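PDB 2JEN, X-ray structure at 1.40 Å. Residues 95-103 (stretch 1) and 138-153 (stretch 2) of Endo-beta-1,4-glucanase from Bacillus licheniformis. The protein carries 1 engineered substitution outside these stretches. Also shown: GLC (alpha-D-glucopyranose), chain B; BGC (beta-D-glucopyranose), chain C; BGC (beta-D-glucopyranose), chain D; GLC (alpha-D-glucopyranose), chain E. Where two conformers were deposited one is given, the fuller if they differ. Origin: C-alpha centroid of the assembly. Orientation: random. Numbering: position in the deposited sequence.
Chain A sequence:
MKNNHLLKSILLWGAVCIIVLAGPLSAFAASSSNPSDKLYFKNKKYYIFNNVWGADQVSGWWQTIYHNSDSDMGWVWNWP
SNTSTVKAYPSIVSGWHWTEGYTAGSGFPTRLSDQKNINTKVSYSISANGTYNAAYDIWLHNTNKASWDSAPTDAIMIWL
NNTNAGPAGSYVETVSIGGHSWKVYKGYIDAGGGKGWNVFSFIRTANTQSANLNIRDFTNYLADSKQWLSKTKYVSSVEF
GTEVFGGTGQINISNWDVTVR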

# COMPACT_ATOMS: atom_id res chain seq x y z
N GLY A 95 17.57 25.05 -10.40
CA GLY A 95 18.87 24.95 -11.01
C GLY A 95 19.26 23.54 -11.32
O GLY A 95 18.48 22.77 -11.90
N TRP A 96 20.49 23.21 -10.98
CA TRP A 96 21.10 21.93 -11.29
C TRP A 96 20.96 20.92 -10.13
O TRP A 96 20.97 21.29 -8.97
CB TRP A 96 22.59 22.18 -11.61
CG TRP A 96 23.49 20.99 -11.71
CD1 TRP A 96 23.87 20.36 -12.84
CD2 TRP A 96 24.20 20.36 -10.64
NE1 TRP A 96 24.72 19.34 -12.55
CE2 TRP A 96 24.95 19.31 -11.20
CE3 TRP A 96 24.23 20.54 -9.25
CZ2 TRP A 96 25.77 18.49 -10.44
CZ3 TRP A 96 24.99 19.71 -8.48
CH2 TRP A 96 25.76 18.69 -9.07
N HIS A 97 20.88 19.62 -10.44
CA HIS A 97 21.07 18.60 -9.41
C HIS A 97 21.50 17.29 -10.06
O HIS A 97 20.69 16.42 -10.35
CB HIS A 97 19.83 18.37 -8.55
CG HIS A 97 20.12 17.49 -7.38
ND1 HIS A 97 20.46 18.02 -6.15
CD2 HIS A 97 20.24 16.15 -7.28
CE1 HIS A 97 20.75 17.01 -5.33
NE2 HIS A 97 20.63 15.87 -5.99
N TRP A 98 22.79 17.18 -10.35
CA TRP A 98 23.32 16.05 -11.12
C TRP A 98 22.44 15.79 -12.34
O TRP A 98 22.06 14.66 -12.64
CB TRP A 98 23.48 14.82 -10.22
CG TRP A 98 24.71 14.91 -9.34
CD1 TRP A 98 25.95 14.42 -9.64
CD2 TRP A 98 24.83 15.51 -8.05
NE1 TRP A 98 26.81 14.66 -8.61
CE2 TRP A 98 26.17 15.35 -7.63
CE3 TRP A 98 23.96 16.20 -7.22
CZ2 TRP A 98 26.62 15.82 -6.42
CZ3 TRP A 98 24.43 16.68 -6.03
CH2 TRP A 98 25.75 16.49 -5.64
N THR A 99 22.16 16.87 -13.04
CA THR A 99 21.37 16.87 -14.25
C THR A 99 22.21 17.44 -15.39
O THR A 99 23.21 18.09 -15.18
CB THR A 99 20.09 17.73 -14.07
OG1 THR A 99 20.40 18.99 -13.47
CG2 THR A 99 19.04 17.01 -13.24
N GLU A 100 21.76 17.19 -16.62
CA GLU A 100 22.39 17.87 -17.76
C GLU A 100 21.80 19.26 -17.83
O GLU A 100 20.84 19.54 -18.55
CB GLU A 100 22.23 17.11 -19.07
CG GLU A 100 22.83 17.82 -20.33
CD GLU A 100 24.20 18.51 -20.13
OE1 GLU A 100 25.18 17.84 -19.77
OE2 GLU A 100 24.30 19.74 -20.38
N GLY A 101 22.40 20.17 -17.09
CA GLY A 101 21.94 21.52 -17.06
C GLY A 101 21.08 21.90 -15.87
O GLY A 101 21.14 21.28 -14.83
N TYR A 102 20.35 22.98 -16.06
CA TYR A 102 19.74 23.76 -15.01
C TYR A 102 18.26 23.97 -15.36
O TYR A 102 17.94 24.20 -16.54
CB TYR A 102 20.39 25.15 -14.92
CG TYR A 102 21.93 25.10 -14.85
CD1 TYR A 102 22.70 24.92 -15.97
CD2 TYR A 102 22.60 25.24 -13.63
CE1 TYR A 102 24.07 24.88 -15.90
CE2 TYR A 102 23.98 25.19 -13.54
CZ TYR A 102 24.73 25.02 -14.68
OH TYR A 102 26.12 24.98 -14.66
N THR A 103 17.38 24.02 -14.37
CA THR A 103 15.96 24.23 -14.67
C THR A 103 15.75 25.55 -15.41
O THR A 103 16.42 26.57 -15.18
CB THR A 103 15.08 24.18 -13.42
OG1 THR A 103 15.52 25.14 -12.47
CG2 THR A 103 15.06 22.76 -12.75
N ILE A 138 22.83 24.78 -1.23
CA ILE A 138 23.25 25.58 -2.36
C ILE A 138 24.53 24.98 -2.91
O ILE A 138 25.49 24.77 -2.17
CB ILE A 138 23.49 27.04 -1.91
CG1 ILE A 138 22.22 27.67 -1.30
CG2 ILE A 138 24.04 27.90 -3.05
CD1 ILE A 138 22.31 28.08 0.11
N TRP A 139 24.54 24.63 -4.19
CA TRP A 139 25.66 23.97 -4.83
C TRP A 139 26.42 24.95 -5.70
O TRP A 139 25.81 25.76 -6.41
CB TRP A 139 25.19 22.82 -5.70
CG TRP A 139 24.62 21.68 -4.96
CD1 TRP A 139 23.31 21.25 -4.96
CD2 TRP A 139 25.36 20.77 -4.14
NE1 TRP A 139 23.21 20.13 -4.17
CE2 TRP A 139 24.46 19.81 -3.66
CE3 TRP A 139 26.70 20.66 -3.77
CZ2 TRP A 139 24.85 18.78 -2.85
CZ3 TRP A 139 27.08 19.62 -2.98
CH2 TRP A 139 26.18 18.69 -2.53
N LEU A 140 27.75 24.85 -5.64
CA LEU A 140 28.63 25.66 -6.48
C LEU A 140 29.60 24.77 -7.24
O LEU A 140 29.97 23.69 -6.79
CB LEU A 140 29.39 26.69 -5.63
CG LEU A 140 28.54 27.67 -4.83
CD1 LEU A 140 28.24 27.22 -3.42
CD2 LEU A 140 29.19 29.07 -4.85
N HIS A 141 29.98 25.27 -8.42
CA HIS A 141 30.95 24.62 -9.30
C HIS A 141 31.93 25.66 -9.82
O HIS A 141 31.65 26.86 -9.80
CB HIS A 141 30.25 24.01 -10.52
CG HIS A 141 29.41 22.80 -10.23
ND1 HIS A 141 28.08 22.87 -9.83
CD2 HIS A 141 29.68 21.49 -10.40
CE1 HIS A 141 27.61 21.63 -9.73
NE2 HIS A 141 28.56 20.78 -10.08
N ASN A 142 33.03 25.18 -10.38
CA ASN A 142 33.88 26.06 -11.20
C ASN A 142 33.29 26.31 -12.60
O ASN A 142 33.49 27.40 -13.23
CB ASN A 142 35.27 25.48 -11.37
CG ASN A 142 36.06 25.55 -10.20
OD1 ASN A 142 36.09 26.57 -9.53
ND2 ASN A 142 36.82 24.49 -9.95
N THR A 143 32.64 25.27 -13.14
CA THR A 143 32.02 25.25 -14.50
C THR A 143 30.63 25.93 -14.50
O THR A 143 29.88 25.75 -13.56
CB THR A 143 31.87 23.76 -15.04
OG1 THR A 143 31.42 23.75 -16.41
CG2 THR A 143 30.90 22.93 -14.19
N ASN A 144 30.30 26.68 -15.58
CA ASN A 144 28.95 27.14 -15.86
C ASN A 144 28.22 26.20 -16.81
O ASN A 144 27.13 26.54 -17.32
CB ASN A 144 28.93 28.56 -16.40
CG ASN A 144 29.57 28.69 -17.75
OD1 ASN A 144 30.24 27.78 -18.23
ND2 ASN A 144 29.38 29.87 -18.38
N LYS A 145 28.75 25.00 -17.01
CA LYS A 145 28.08 23.98 -17.80
C LYS A 145 28.05 22.65 -17.02
O LYS A 145 28.50 21.61 -17.47
CB LYS A 145 28.80 23.80 -19.14
CG LYS A 145 28.72 25.04 -20.03
CD LYS A 145 27.28 25.34 -20.50
CE LYS A 145 27.23 26.40 -21.62
NZ LYS A 145 27.06 27.81 -21.15
N ALA A 146 27.52 22.72 -15.80
CA ALA A 146 27.40 21.54 -14.96
C ALA A 146 26.49 20.51 -15.61
O ALA A 146 25.43 20.84 -16.13
CB ALA A 146 26.92 21.91 -13.57
N SER A 147 26.95 19.27 -15.59
CA SER A 147 26.25 18.16 -16.19
C SER A 147 26.00 17.05 -15.17
O SER A 147 26.15 17.24 -13.96
CB SER A 147 27.08 17.64 -17.36
OG SER A 147 26.34 16.71 -18.11
N TRP A 148 25.55 15.91 -15.64
CA TRP A 148 25.03 14.88 -14.74
C TRP A 148 26.11 14.26 -13.86
O TRP A 148 25.81 13.65 -12.84
CB TRP A 148 24.31 13.78 -15.54
CG TRP A 148 25.20 13.05 -16.45
CD1 TRP A 148 25.48 13.38 -17.73
CD2 TRP A 148 25.95 11.88 -16.15
NE1 TRP A 148 26.36 12.47 -18.27
CE2 TRP A 148 26.67 11.55 -17.31
CE3 TRP A 148 26.10 11.08 -15.02
CZ2 TRP A 148 27.52 10.44 -17.37
CZ3 TRP A 148 26.93 9.98 -15.09
CH2 TRP A 148 27.63 9.68 -16.24
N ASP A 149 27.38 14.41 -14.27
CA ASP A 149 28.51 13.86 -13.52
C ASP A 149 29.47 14.94 -13.05
O ASP A 149 30.63 14.66 -12.75
CB ASP A 149 29.26 12.83 -14.38
CG ASP A 149 29.70 13.37 -15.71
OD1 ASP A 149 29.40 14.54 -16.05
OD2 ASP A 149 30.42 12.60 -16.43
N SER A 150 29.02 16.19 -12.97
CA SER A 150 29.91 17.26 -12.53
C SER A 150 29.88 17.38 -11.02
O SER A 150 28.94 17.91 -10.46
CB SER A 150 29.51 18.60 -13.15
OG SER A 150 29.49 18.58 -14.57
N ALA A 151 30.96 16.95 -10.35
CA ALA A 151 31.01 17.04 -8.89
C ALA A 151 31.12 18.50 -8.49
O ALA A 151 31.96 19.22 -9.02
CB ALA A 151 32.23 16.26 -8.32
N PRO A 152 30.28 18.96 -7.56
CA PRO A 152 30.42 20.32 -7.05
C PRO A 152 31.75 20.56 -6.37
O PRO A 152 32.42 19.62 -5.93
CB PRO A 152 29.29 20.44 -6.03
CG PRO A 152 28.29 19.45 -6.48
CD PRO A 152 29.09 18.30 -7.00
N THR A 153 32.09 21.84 -6.25
CA THR A 153 33.25 22.24 -5.48
C THR A 153 32.91 22.64 -4.04
O THR A 153 33.75 22.55 -3.13
CB THR A 153 33.99 23.42 -6.16
OG1 THR A 153 33.07 24.49 -6.35
CG2 THR A 153 34.55 22.98 -7.50
C1 GLC B . 23.56 14.98 -1.44
C2 GLC B . 22.65 15.03 -2.65
C3 GLC B . 22.68 13.71 -3.39
C4 GLC B . 24.13 13.38 -3.72
C5 GLC B . 24.96 13.35 -2.42
C6 GLC B . 26.44 13.16 -2.78
O2 GLC B . 21.31 15.40 -2.34
O3 GLC B . 21.79 13.79 -4.52
O4 GLC B . 24.26 12.13 -4.33
O5 GLC B . 24.89 14.63 -1.82
O6 GLC B . 26.89 11.88 -2.40
C2 BGC C . 22.75 11.13 -11.85
C3 BGC C . 22.42 10.11 -12.94
C4 BGC C . 23.55 9.10 -13.10
C5 BGC C . 23.89 8.48 -11.76
C6 BGC C . 25.00 7.43 -11.87
C1 BGC C . 23.21 10.42 -10.58
O2 BGC C . 21.62 11.97 -11.60
O3 BGC C . 22.21 10.76 -14.18
O4 BGC C . 23.15 8.11 -14.04
O5 BGC C . 24.26 9.52 -10.86
O6 BGC C . 26.27 8.05 -11.84
C2 BGC D . 25.29 11.19 -6.34
C3 BGC D . 25.15 11.23 -7.86
C4 BGC D . 23.70 11.08 -8.29
C5 BGC D . 22.79 12.05 -7.55
C6 BGC D . 21.28 11.81 -7.76
C1 BGC D . 24.35 12.20 -5.75
O2 BGC D . 26.61 11.52 -5.90
O3 BGC D . 25.91 10.19 -8.47
O4 BGC D . 23.63 11.44 -9.66
O5 BGC D . 23.05 11.93 -6.18
O6 BGC D . 20.90 10.43 -7.55
C1 GLC E . 25.05 18.26 2.43
C2 GLC E . 25.95 17.26 1.72
C3 GLC E . 25.41 17.03 0.33
C4 GLC E . 24.01 16.44 0.45
C5 GLC E . 23.19 17.49 1.22
C6 GLC E . 21.69 17.18 1.30
O1 GLC E . 25.51 18.59 3.72
O2 GLC E . 27.29 17.67 1.52
O3 GLC E . 26.39 16.24 -0.33
O4 GLC E . 23.42 16.28 -0.83
O5 GLC E . 23.76 17.66 2.51
O6 GLC E . 21.44 15.90 1.85
O HOH W 1 25.20 22.38 -18.44
O HOH W 2 27.27 25.98 -12.57

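Stretch 1 has no regular secondary structure, while stretch 2 leaves a strand (138-141) for a loop that closes with a type I turn from Ser 147 to Ser 150. The backbones come nearest at Trp 98 and Trp 148 and at Glu 100 and Ser 147, with CA atoms 4.2 Å apart in both pairs. Contact buries 666 Å², much of it on tryptophan.

Trp 96 is the centrepiece. Its indole is largely apolar but carries one donor, and burial requires that donor to be paired: NE1 gives a hydrogen bond to Ser 147 O at 2.9 Å, nearly straight at 160°. The same carbonyl also accepts the turn's Ser 150 N, 3.2 Å from Ser 147 O. Over one face of the indole lie Ala 146 CB, 3.7 Å from the centroid of the five-membered ring, and the edge of His 141. A methyl is compact enough to sit this close, and its C-H bonds suit the pi cloud. His 141 is held in place by its own polar atoms: NE2 donates to Ser 150 O at 2.9 Å, and ND1 is satisfied elsewhere in the structure.

Trp 139, pointing toward stretch 1 from the strand, offers one face to the edges of both Trp 96 and Trp 98, with planes at 82° and 85°. Such edge-to-face pairs set ring hydrogens against pi electrons. Pro 152 fills space beside both indoles, its CG 3.7 Å from Trp 96 CH2 and its CD 3.5 Å from Trp 98 CZ2. Over one face of Trp 98 lie the glucose units of chains B and D, and its carbonyl O accepts from O2 of the chain C glucose at 2.9 Å. His 97 NE2 donates to O3 of the chain B glucose at 2.8 Å, while its ND1 is satisfied elsewhere.

Around the loop, polar groups do the joining. Tyr 102 OH reaches the backbone and accepts from Ala 146 N at 2.9 Å and 163°; water 2 links that hydroxyl (2.6 Å from Tyr 102 OH) to Thr 143 O, 2.8 Å from the water oxygen. Gly 101 N donates to Ala 146 O at 3.2 Å and, weakly, to Thr 99 O at 2.9 Å. Glycine suits position 101 because a CB would be jammed against the preceding carbonyl at these backbone angles. Water 1 also donates to Ala 146 O, 2.8 Å from its oxygen. At the exposed margin, Ser 147 OG donates to the carboxylate of Glu 100, with a very short 2.3 Å from OG to OE1.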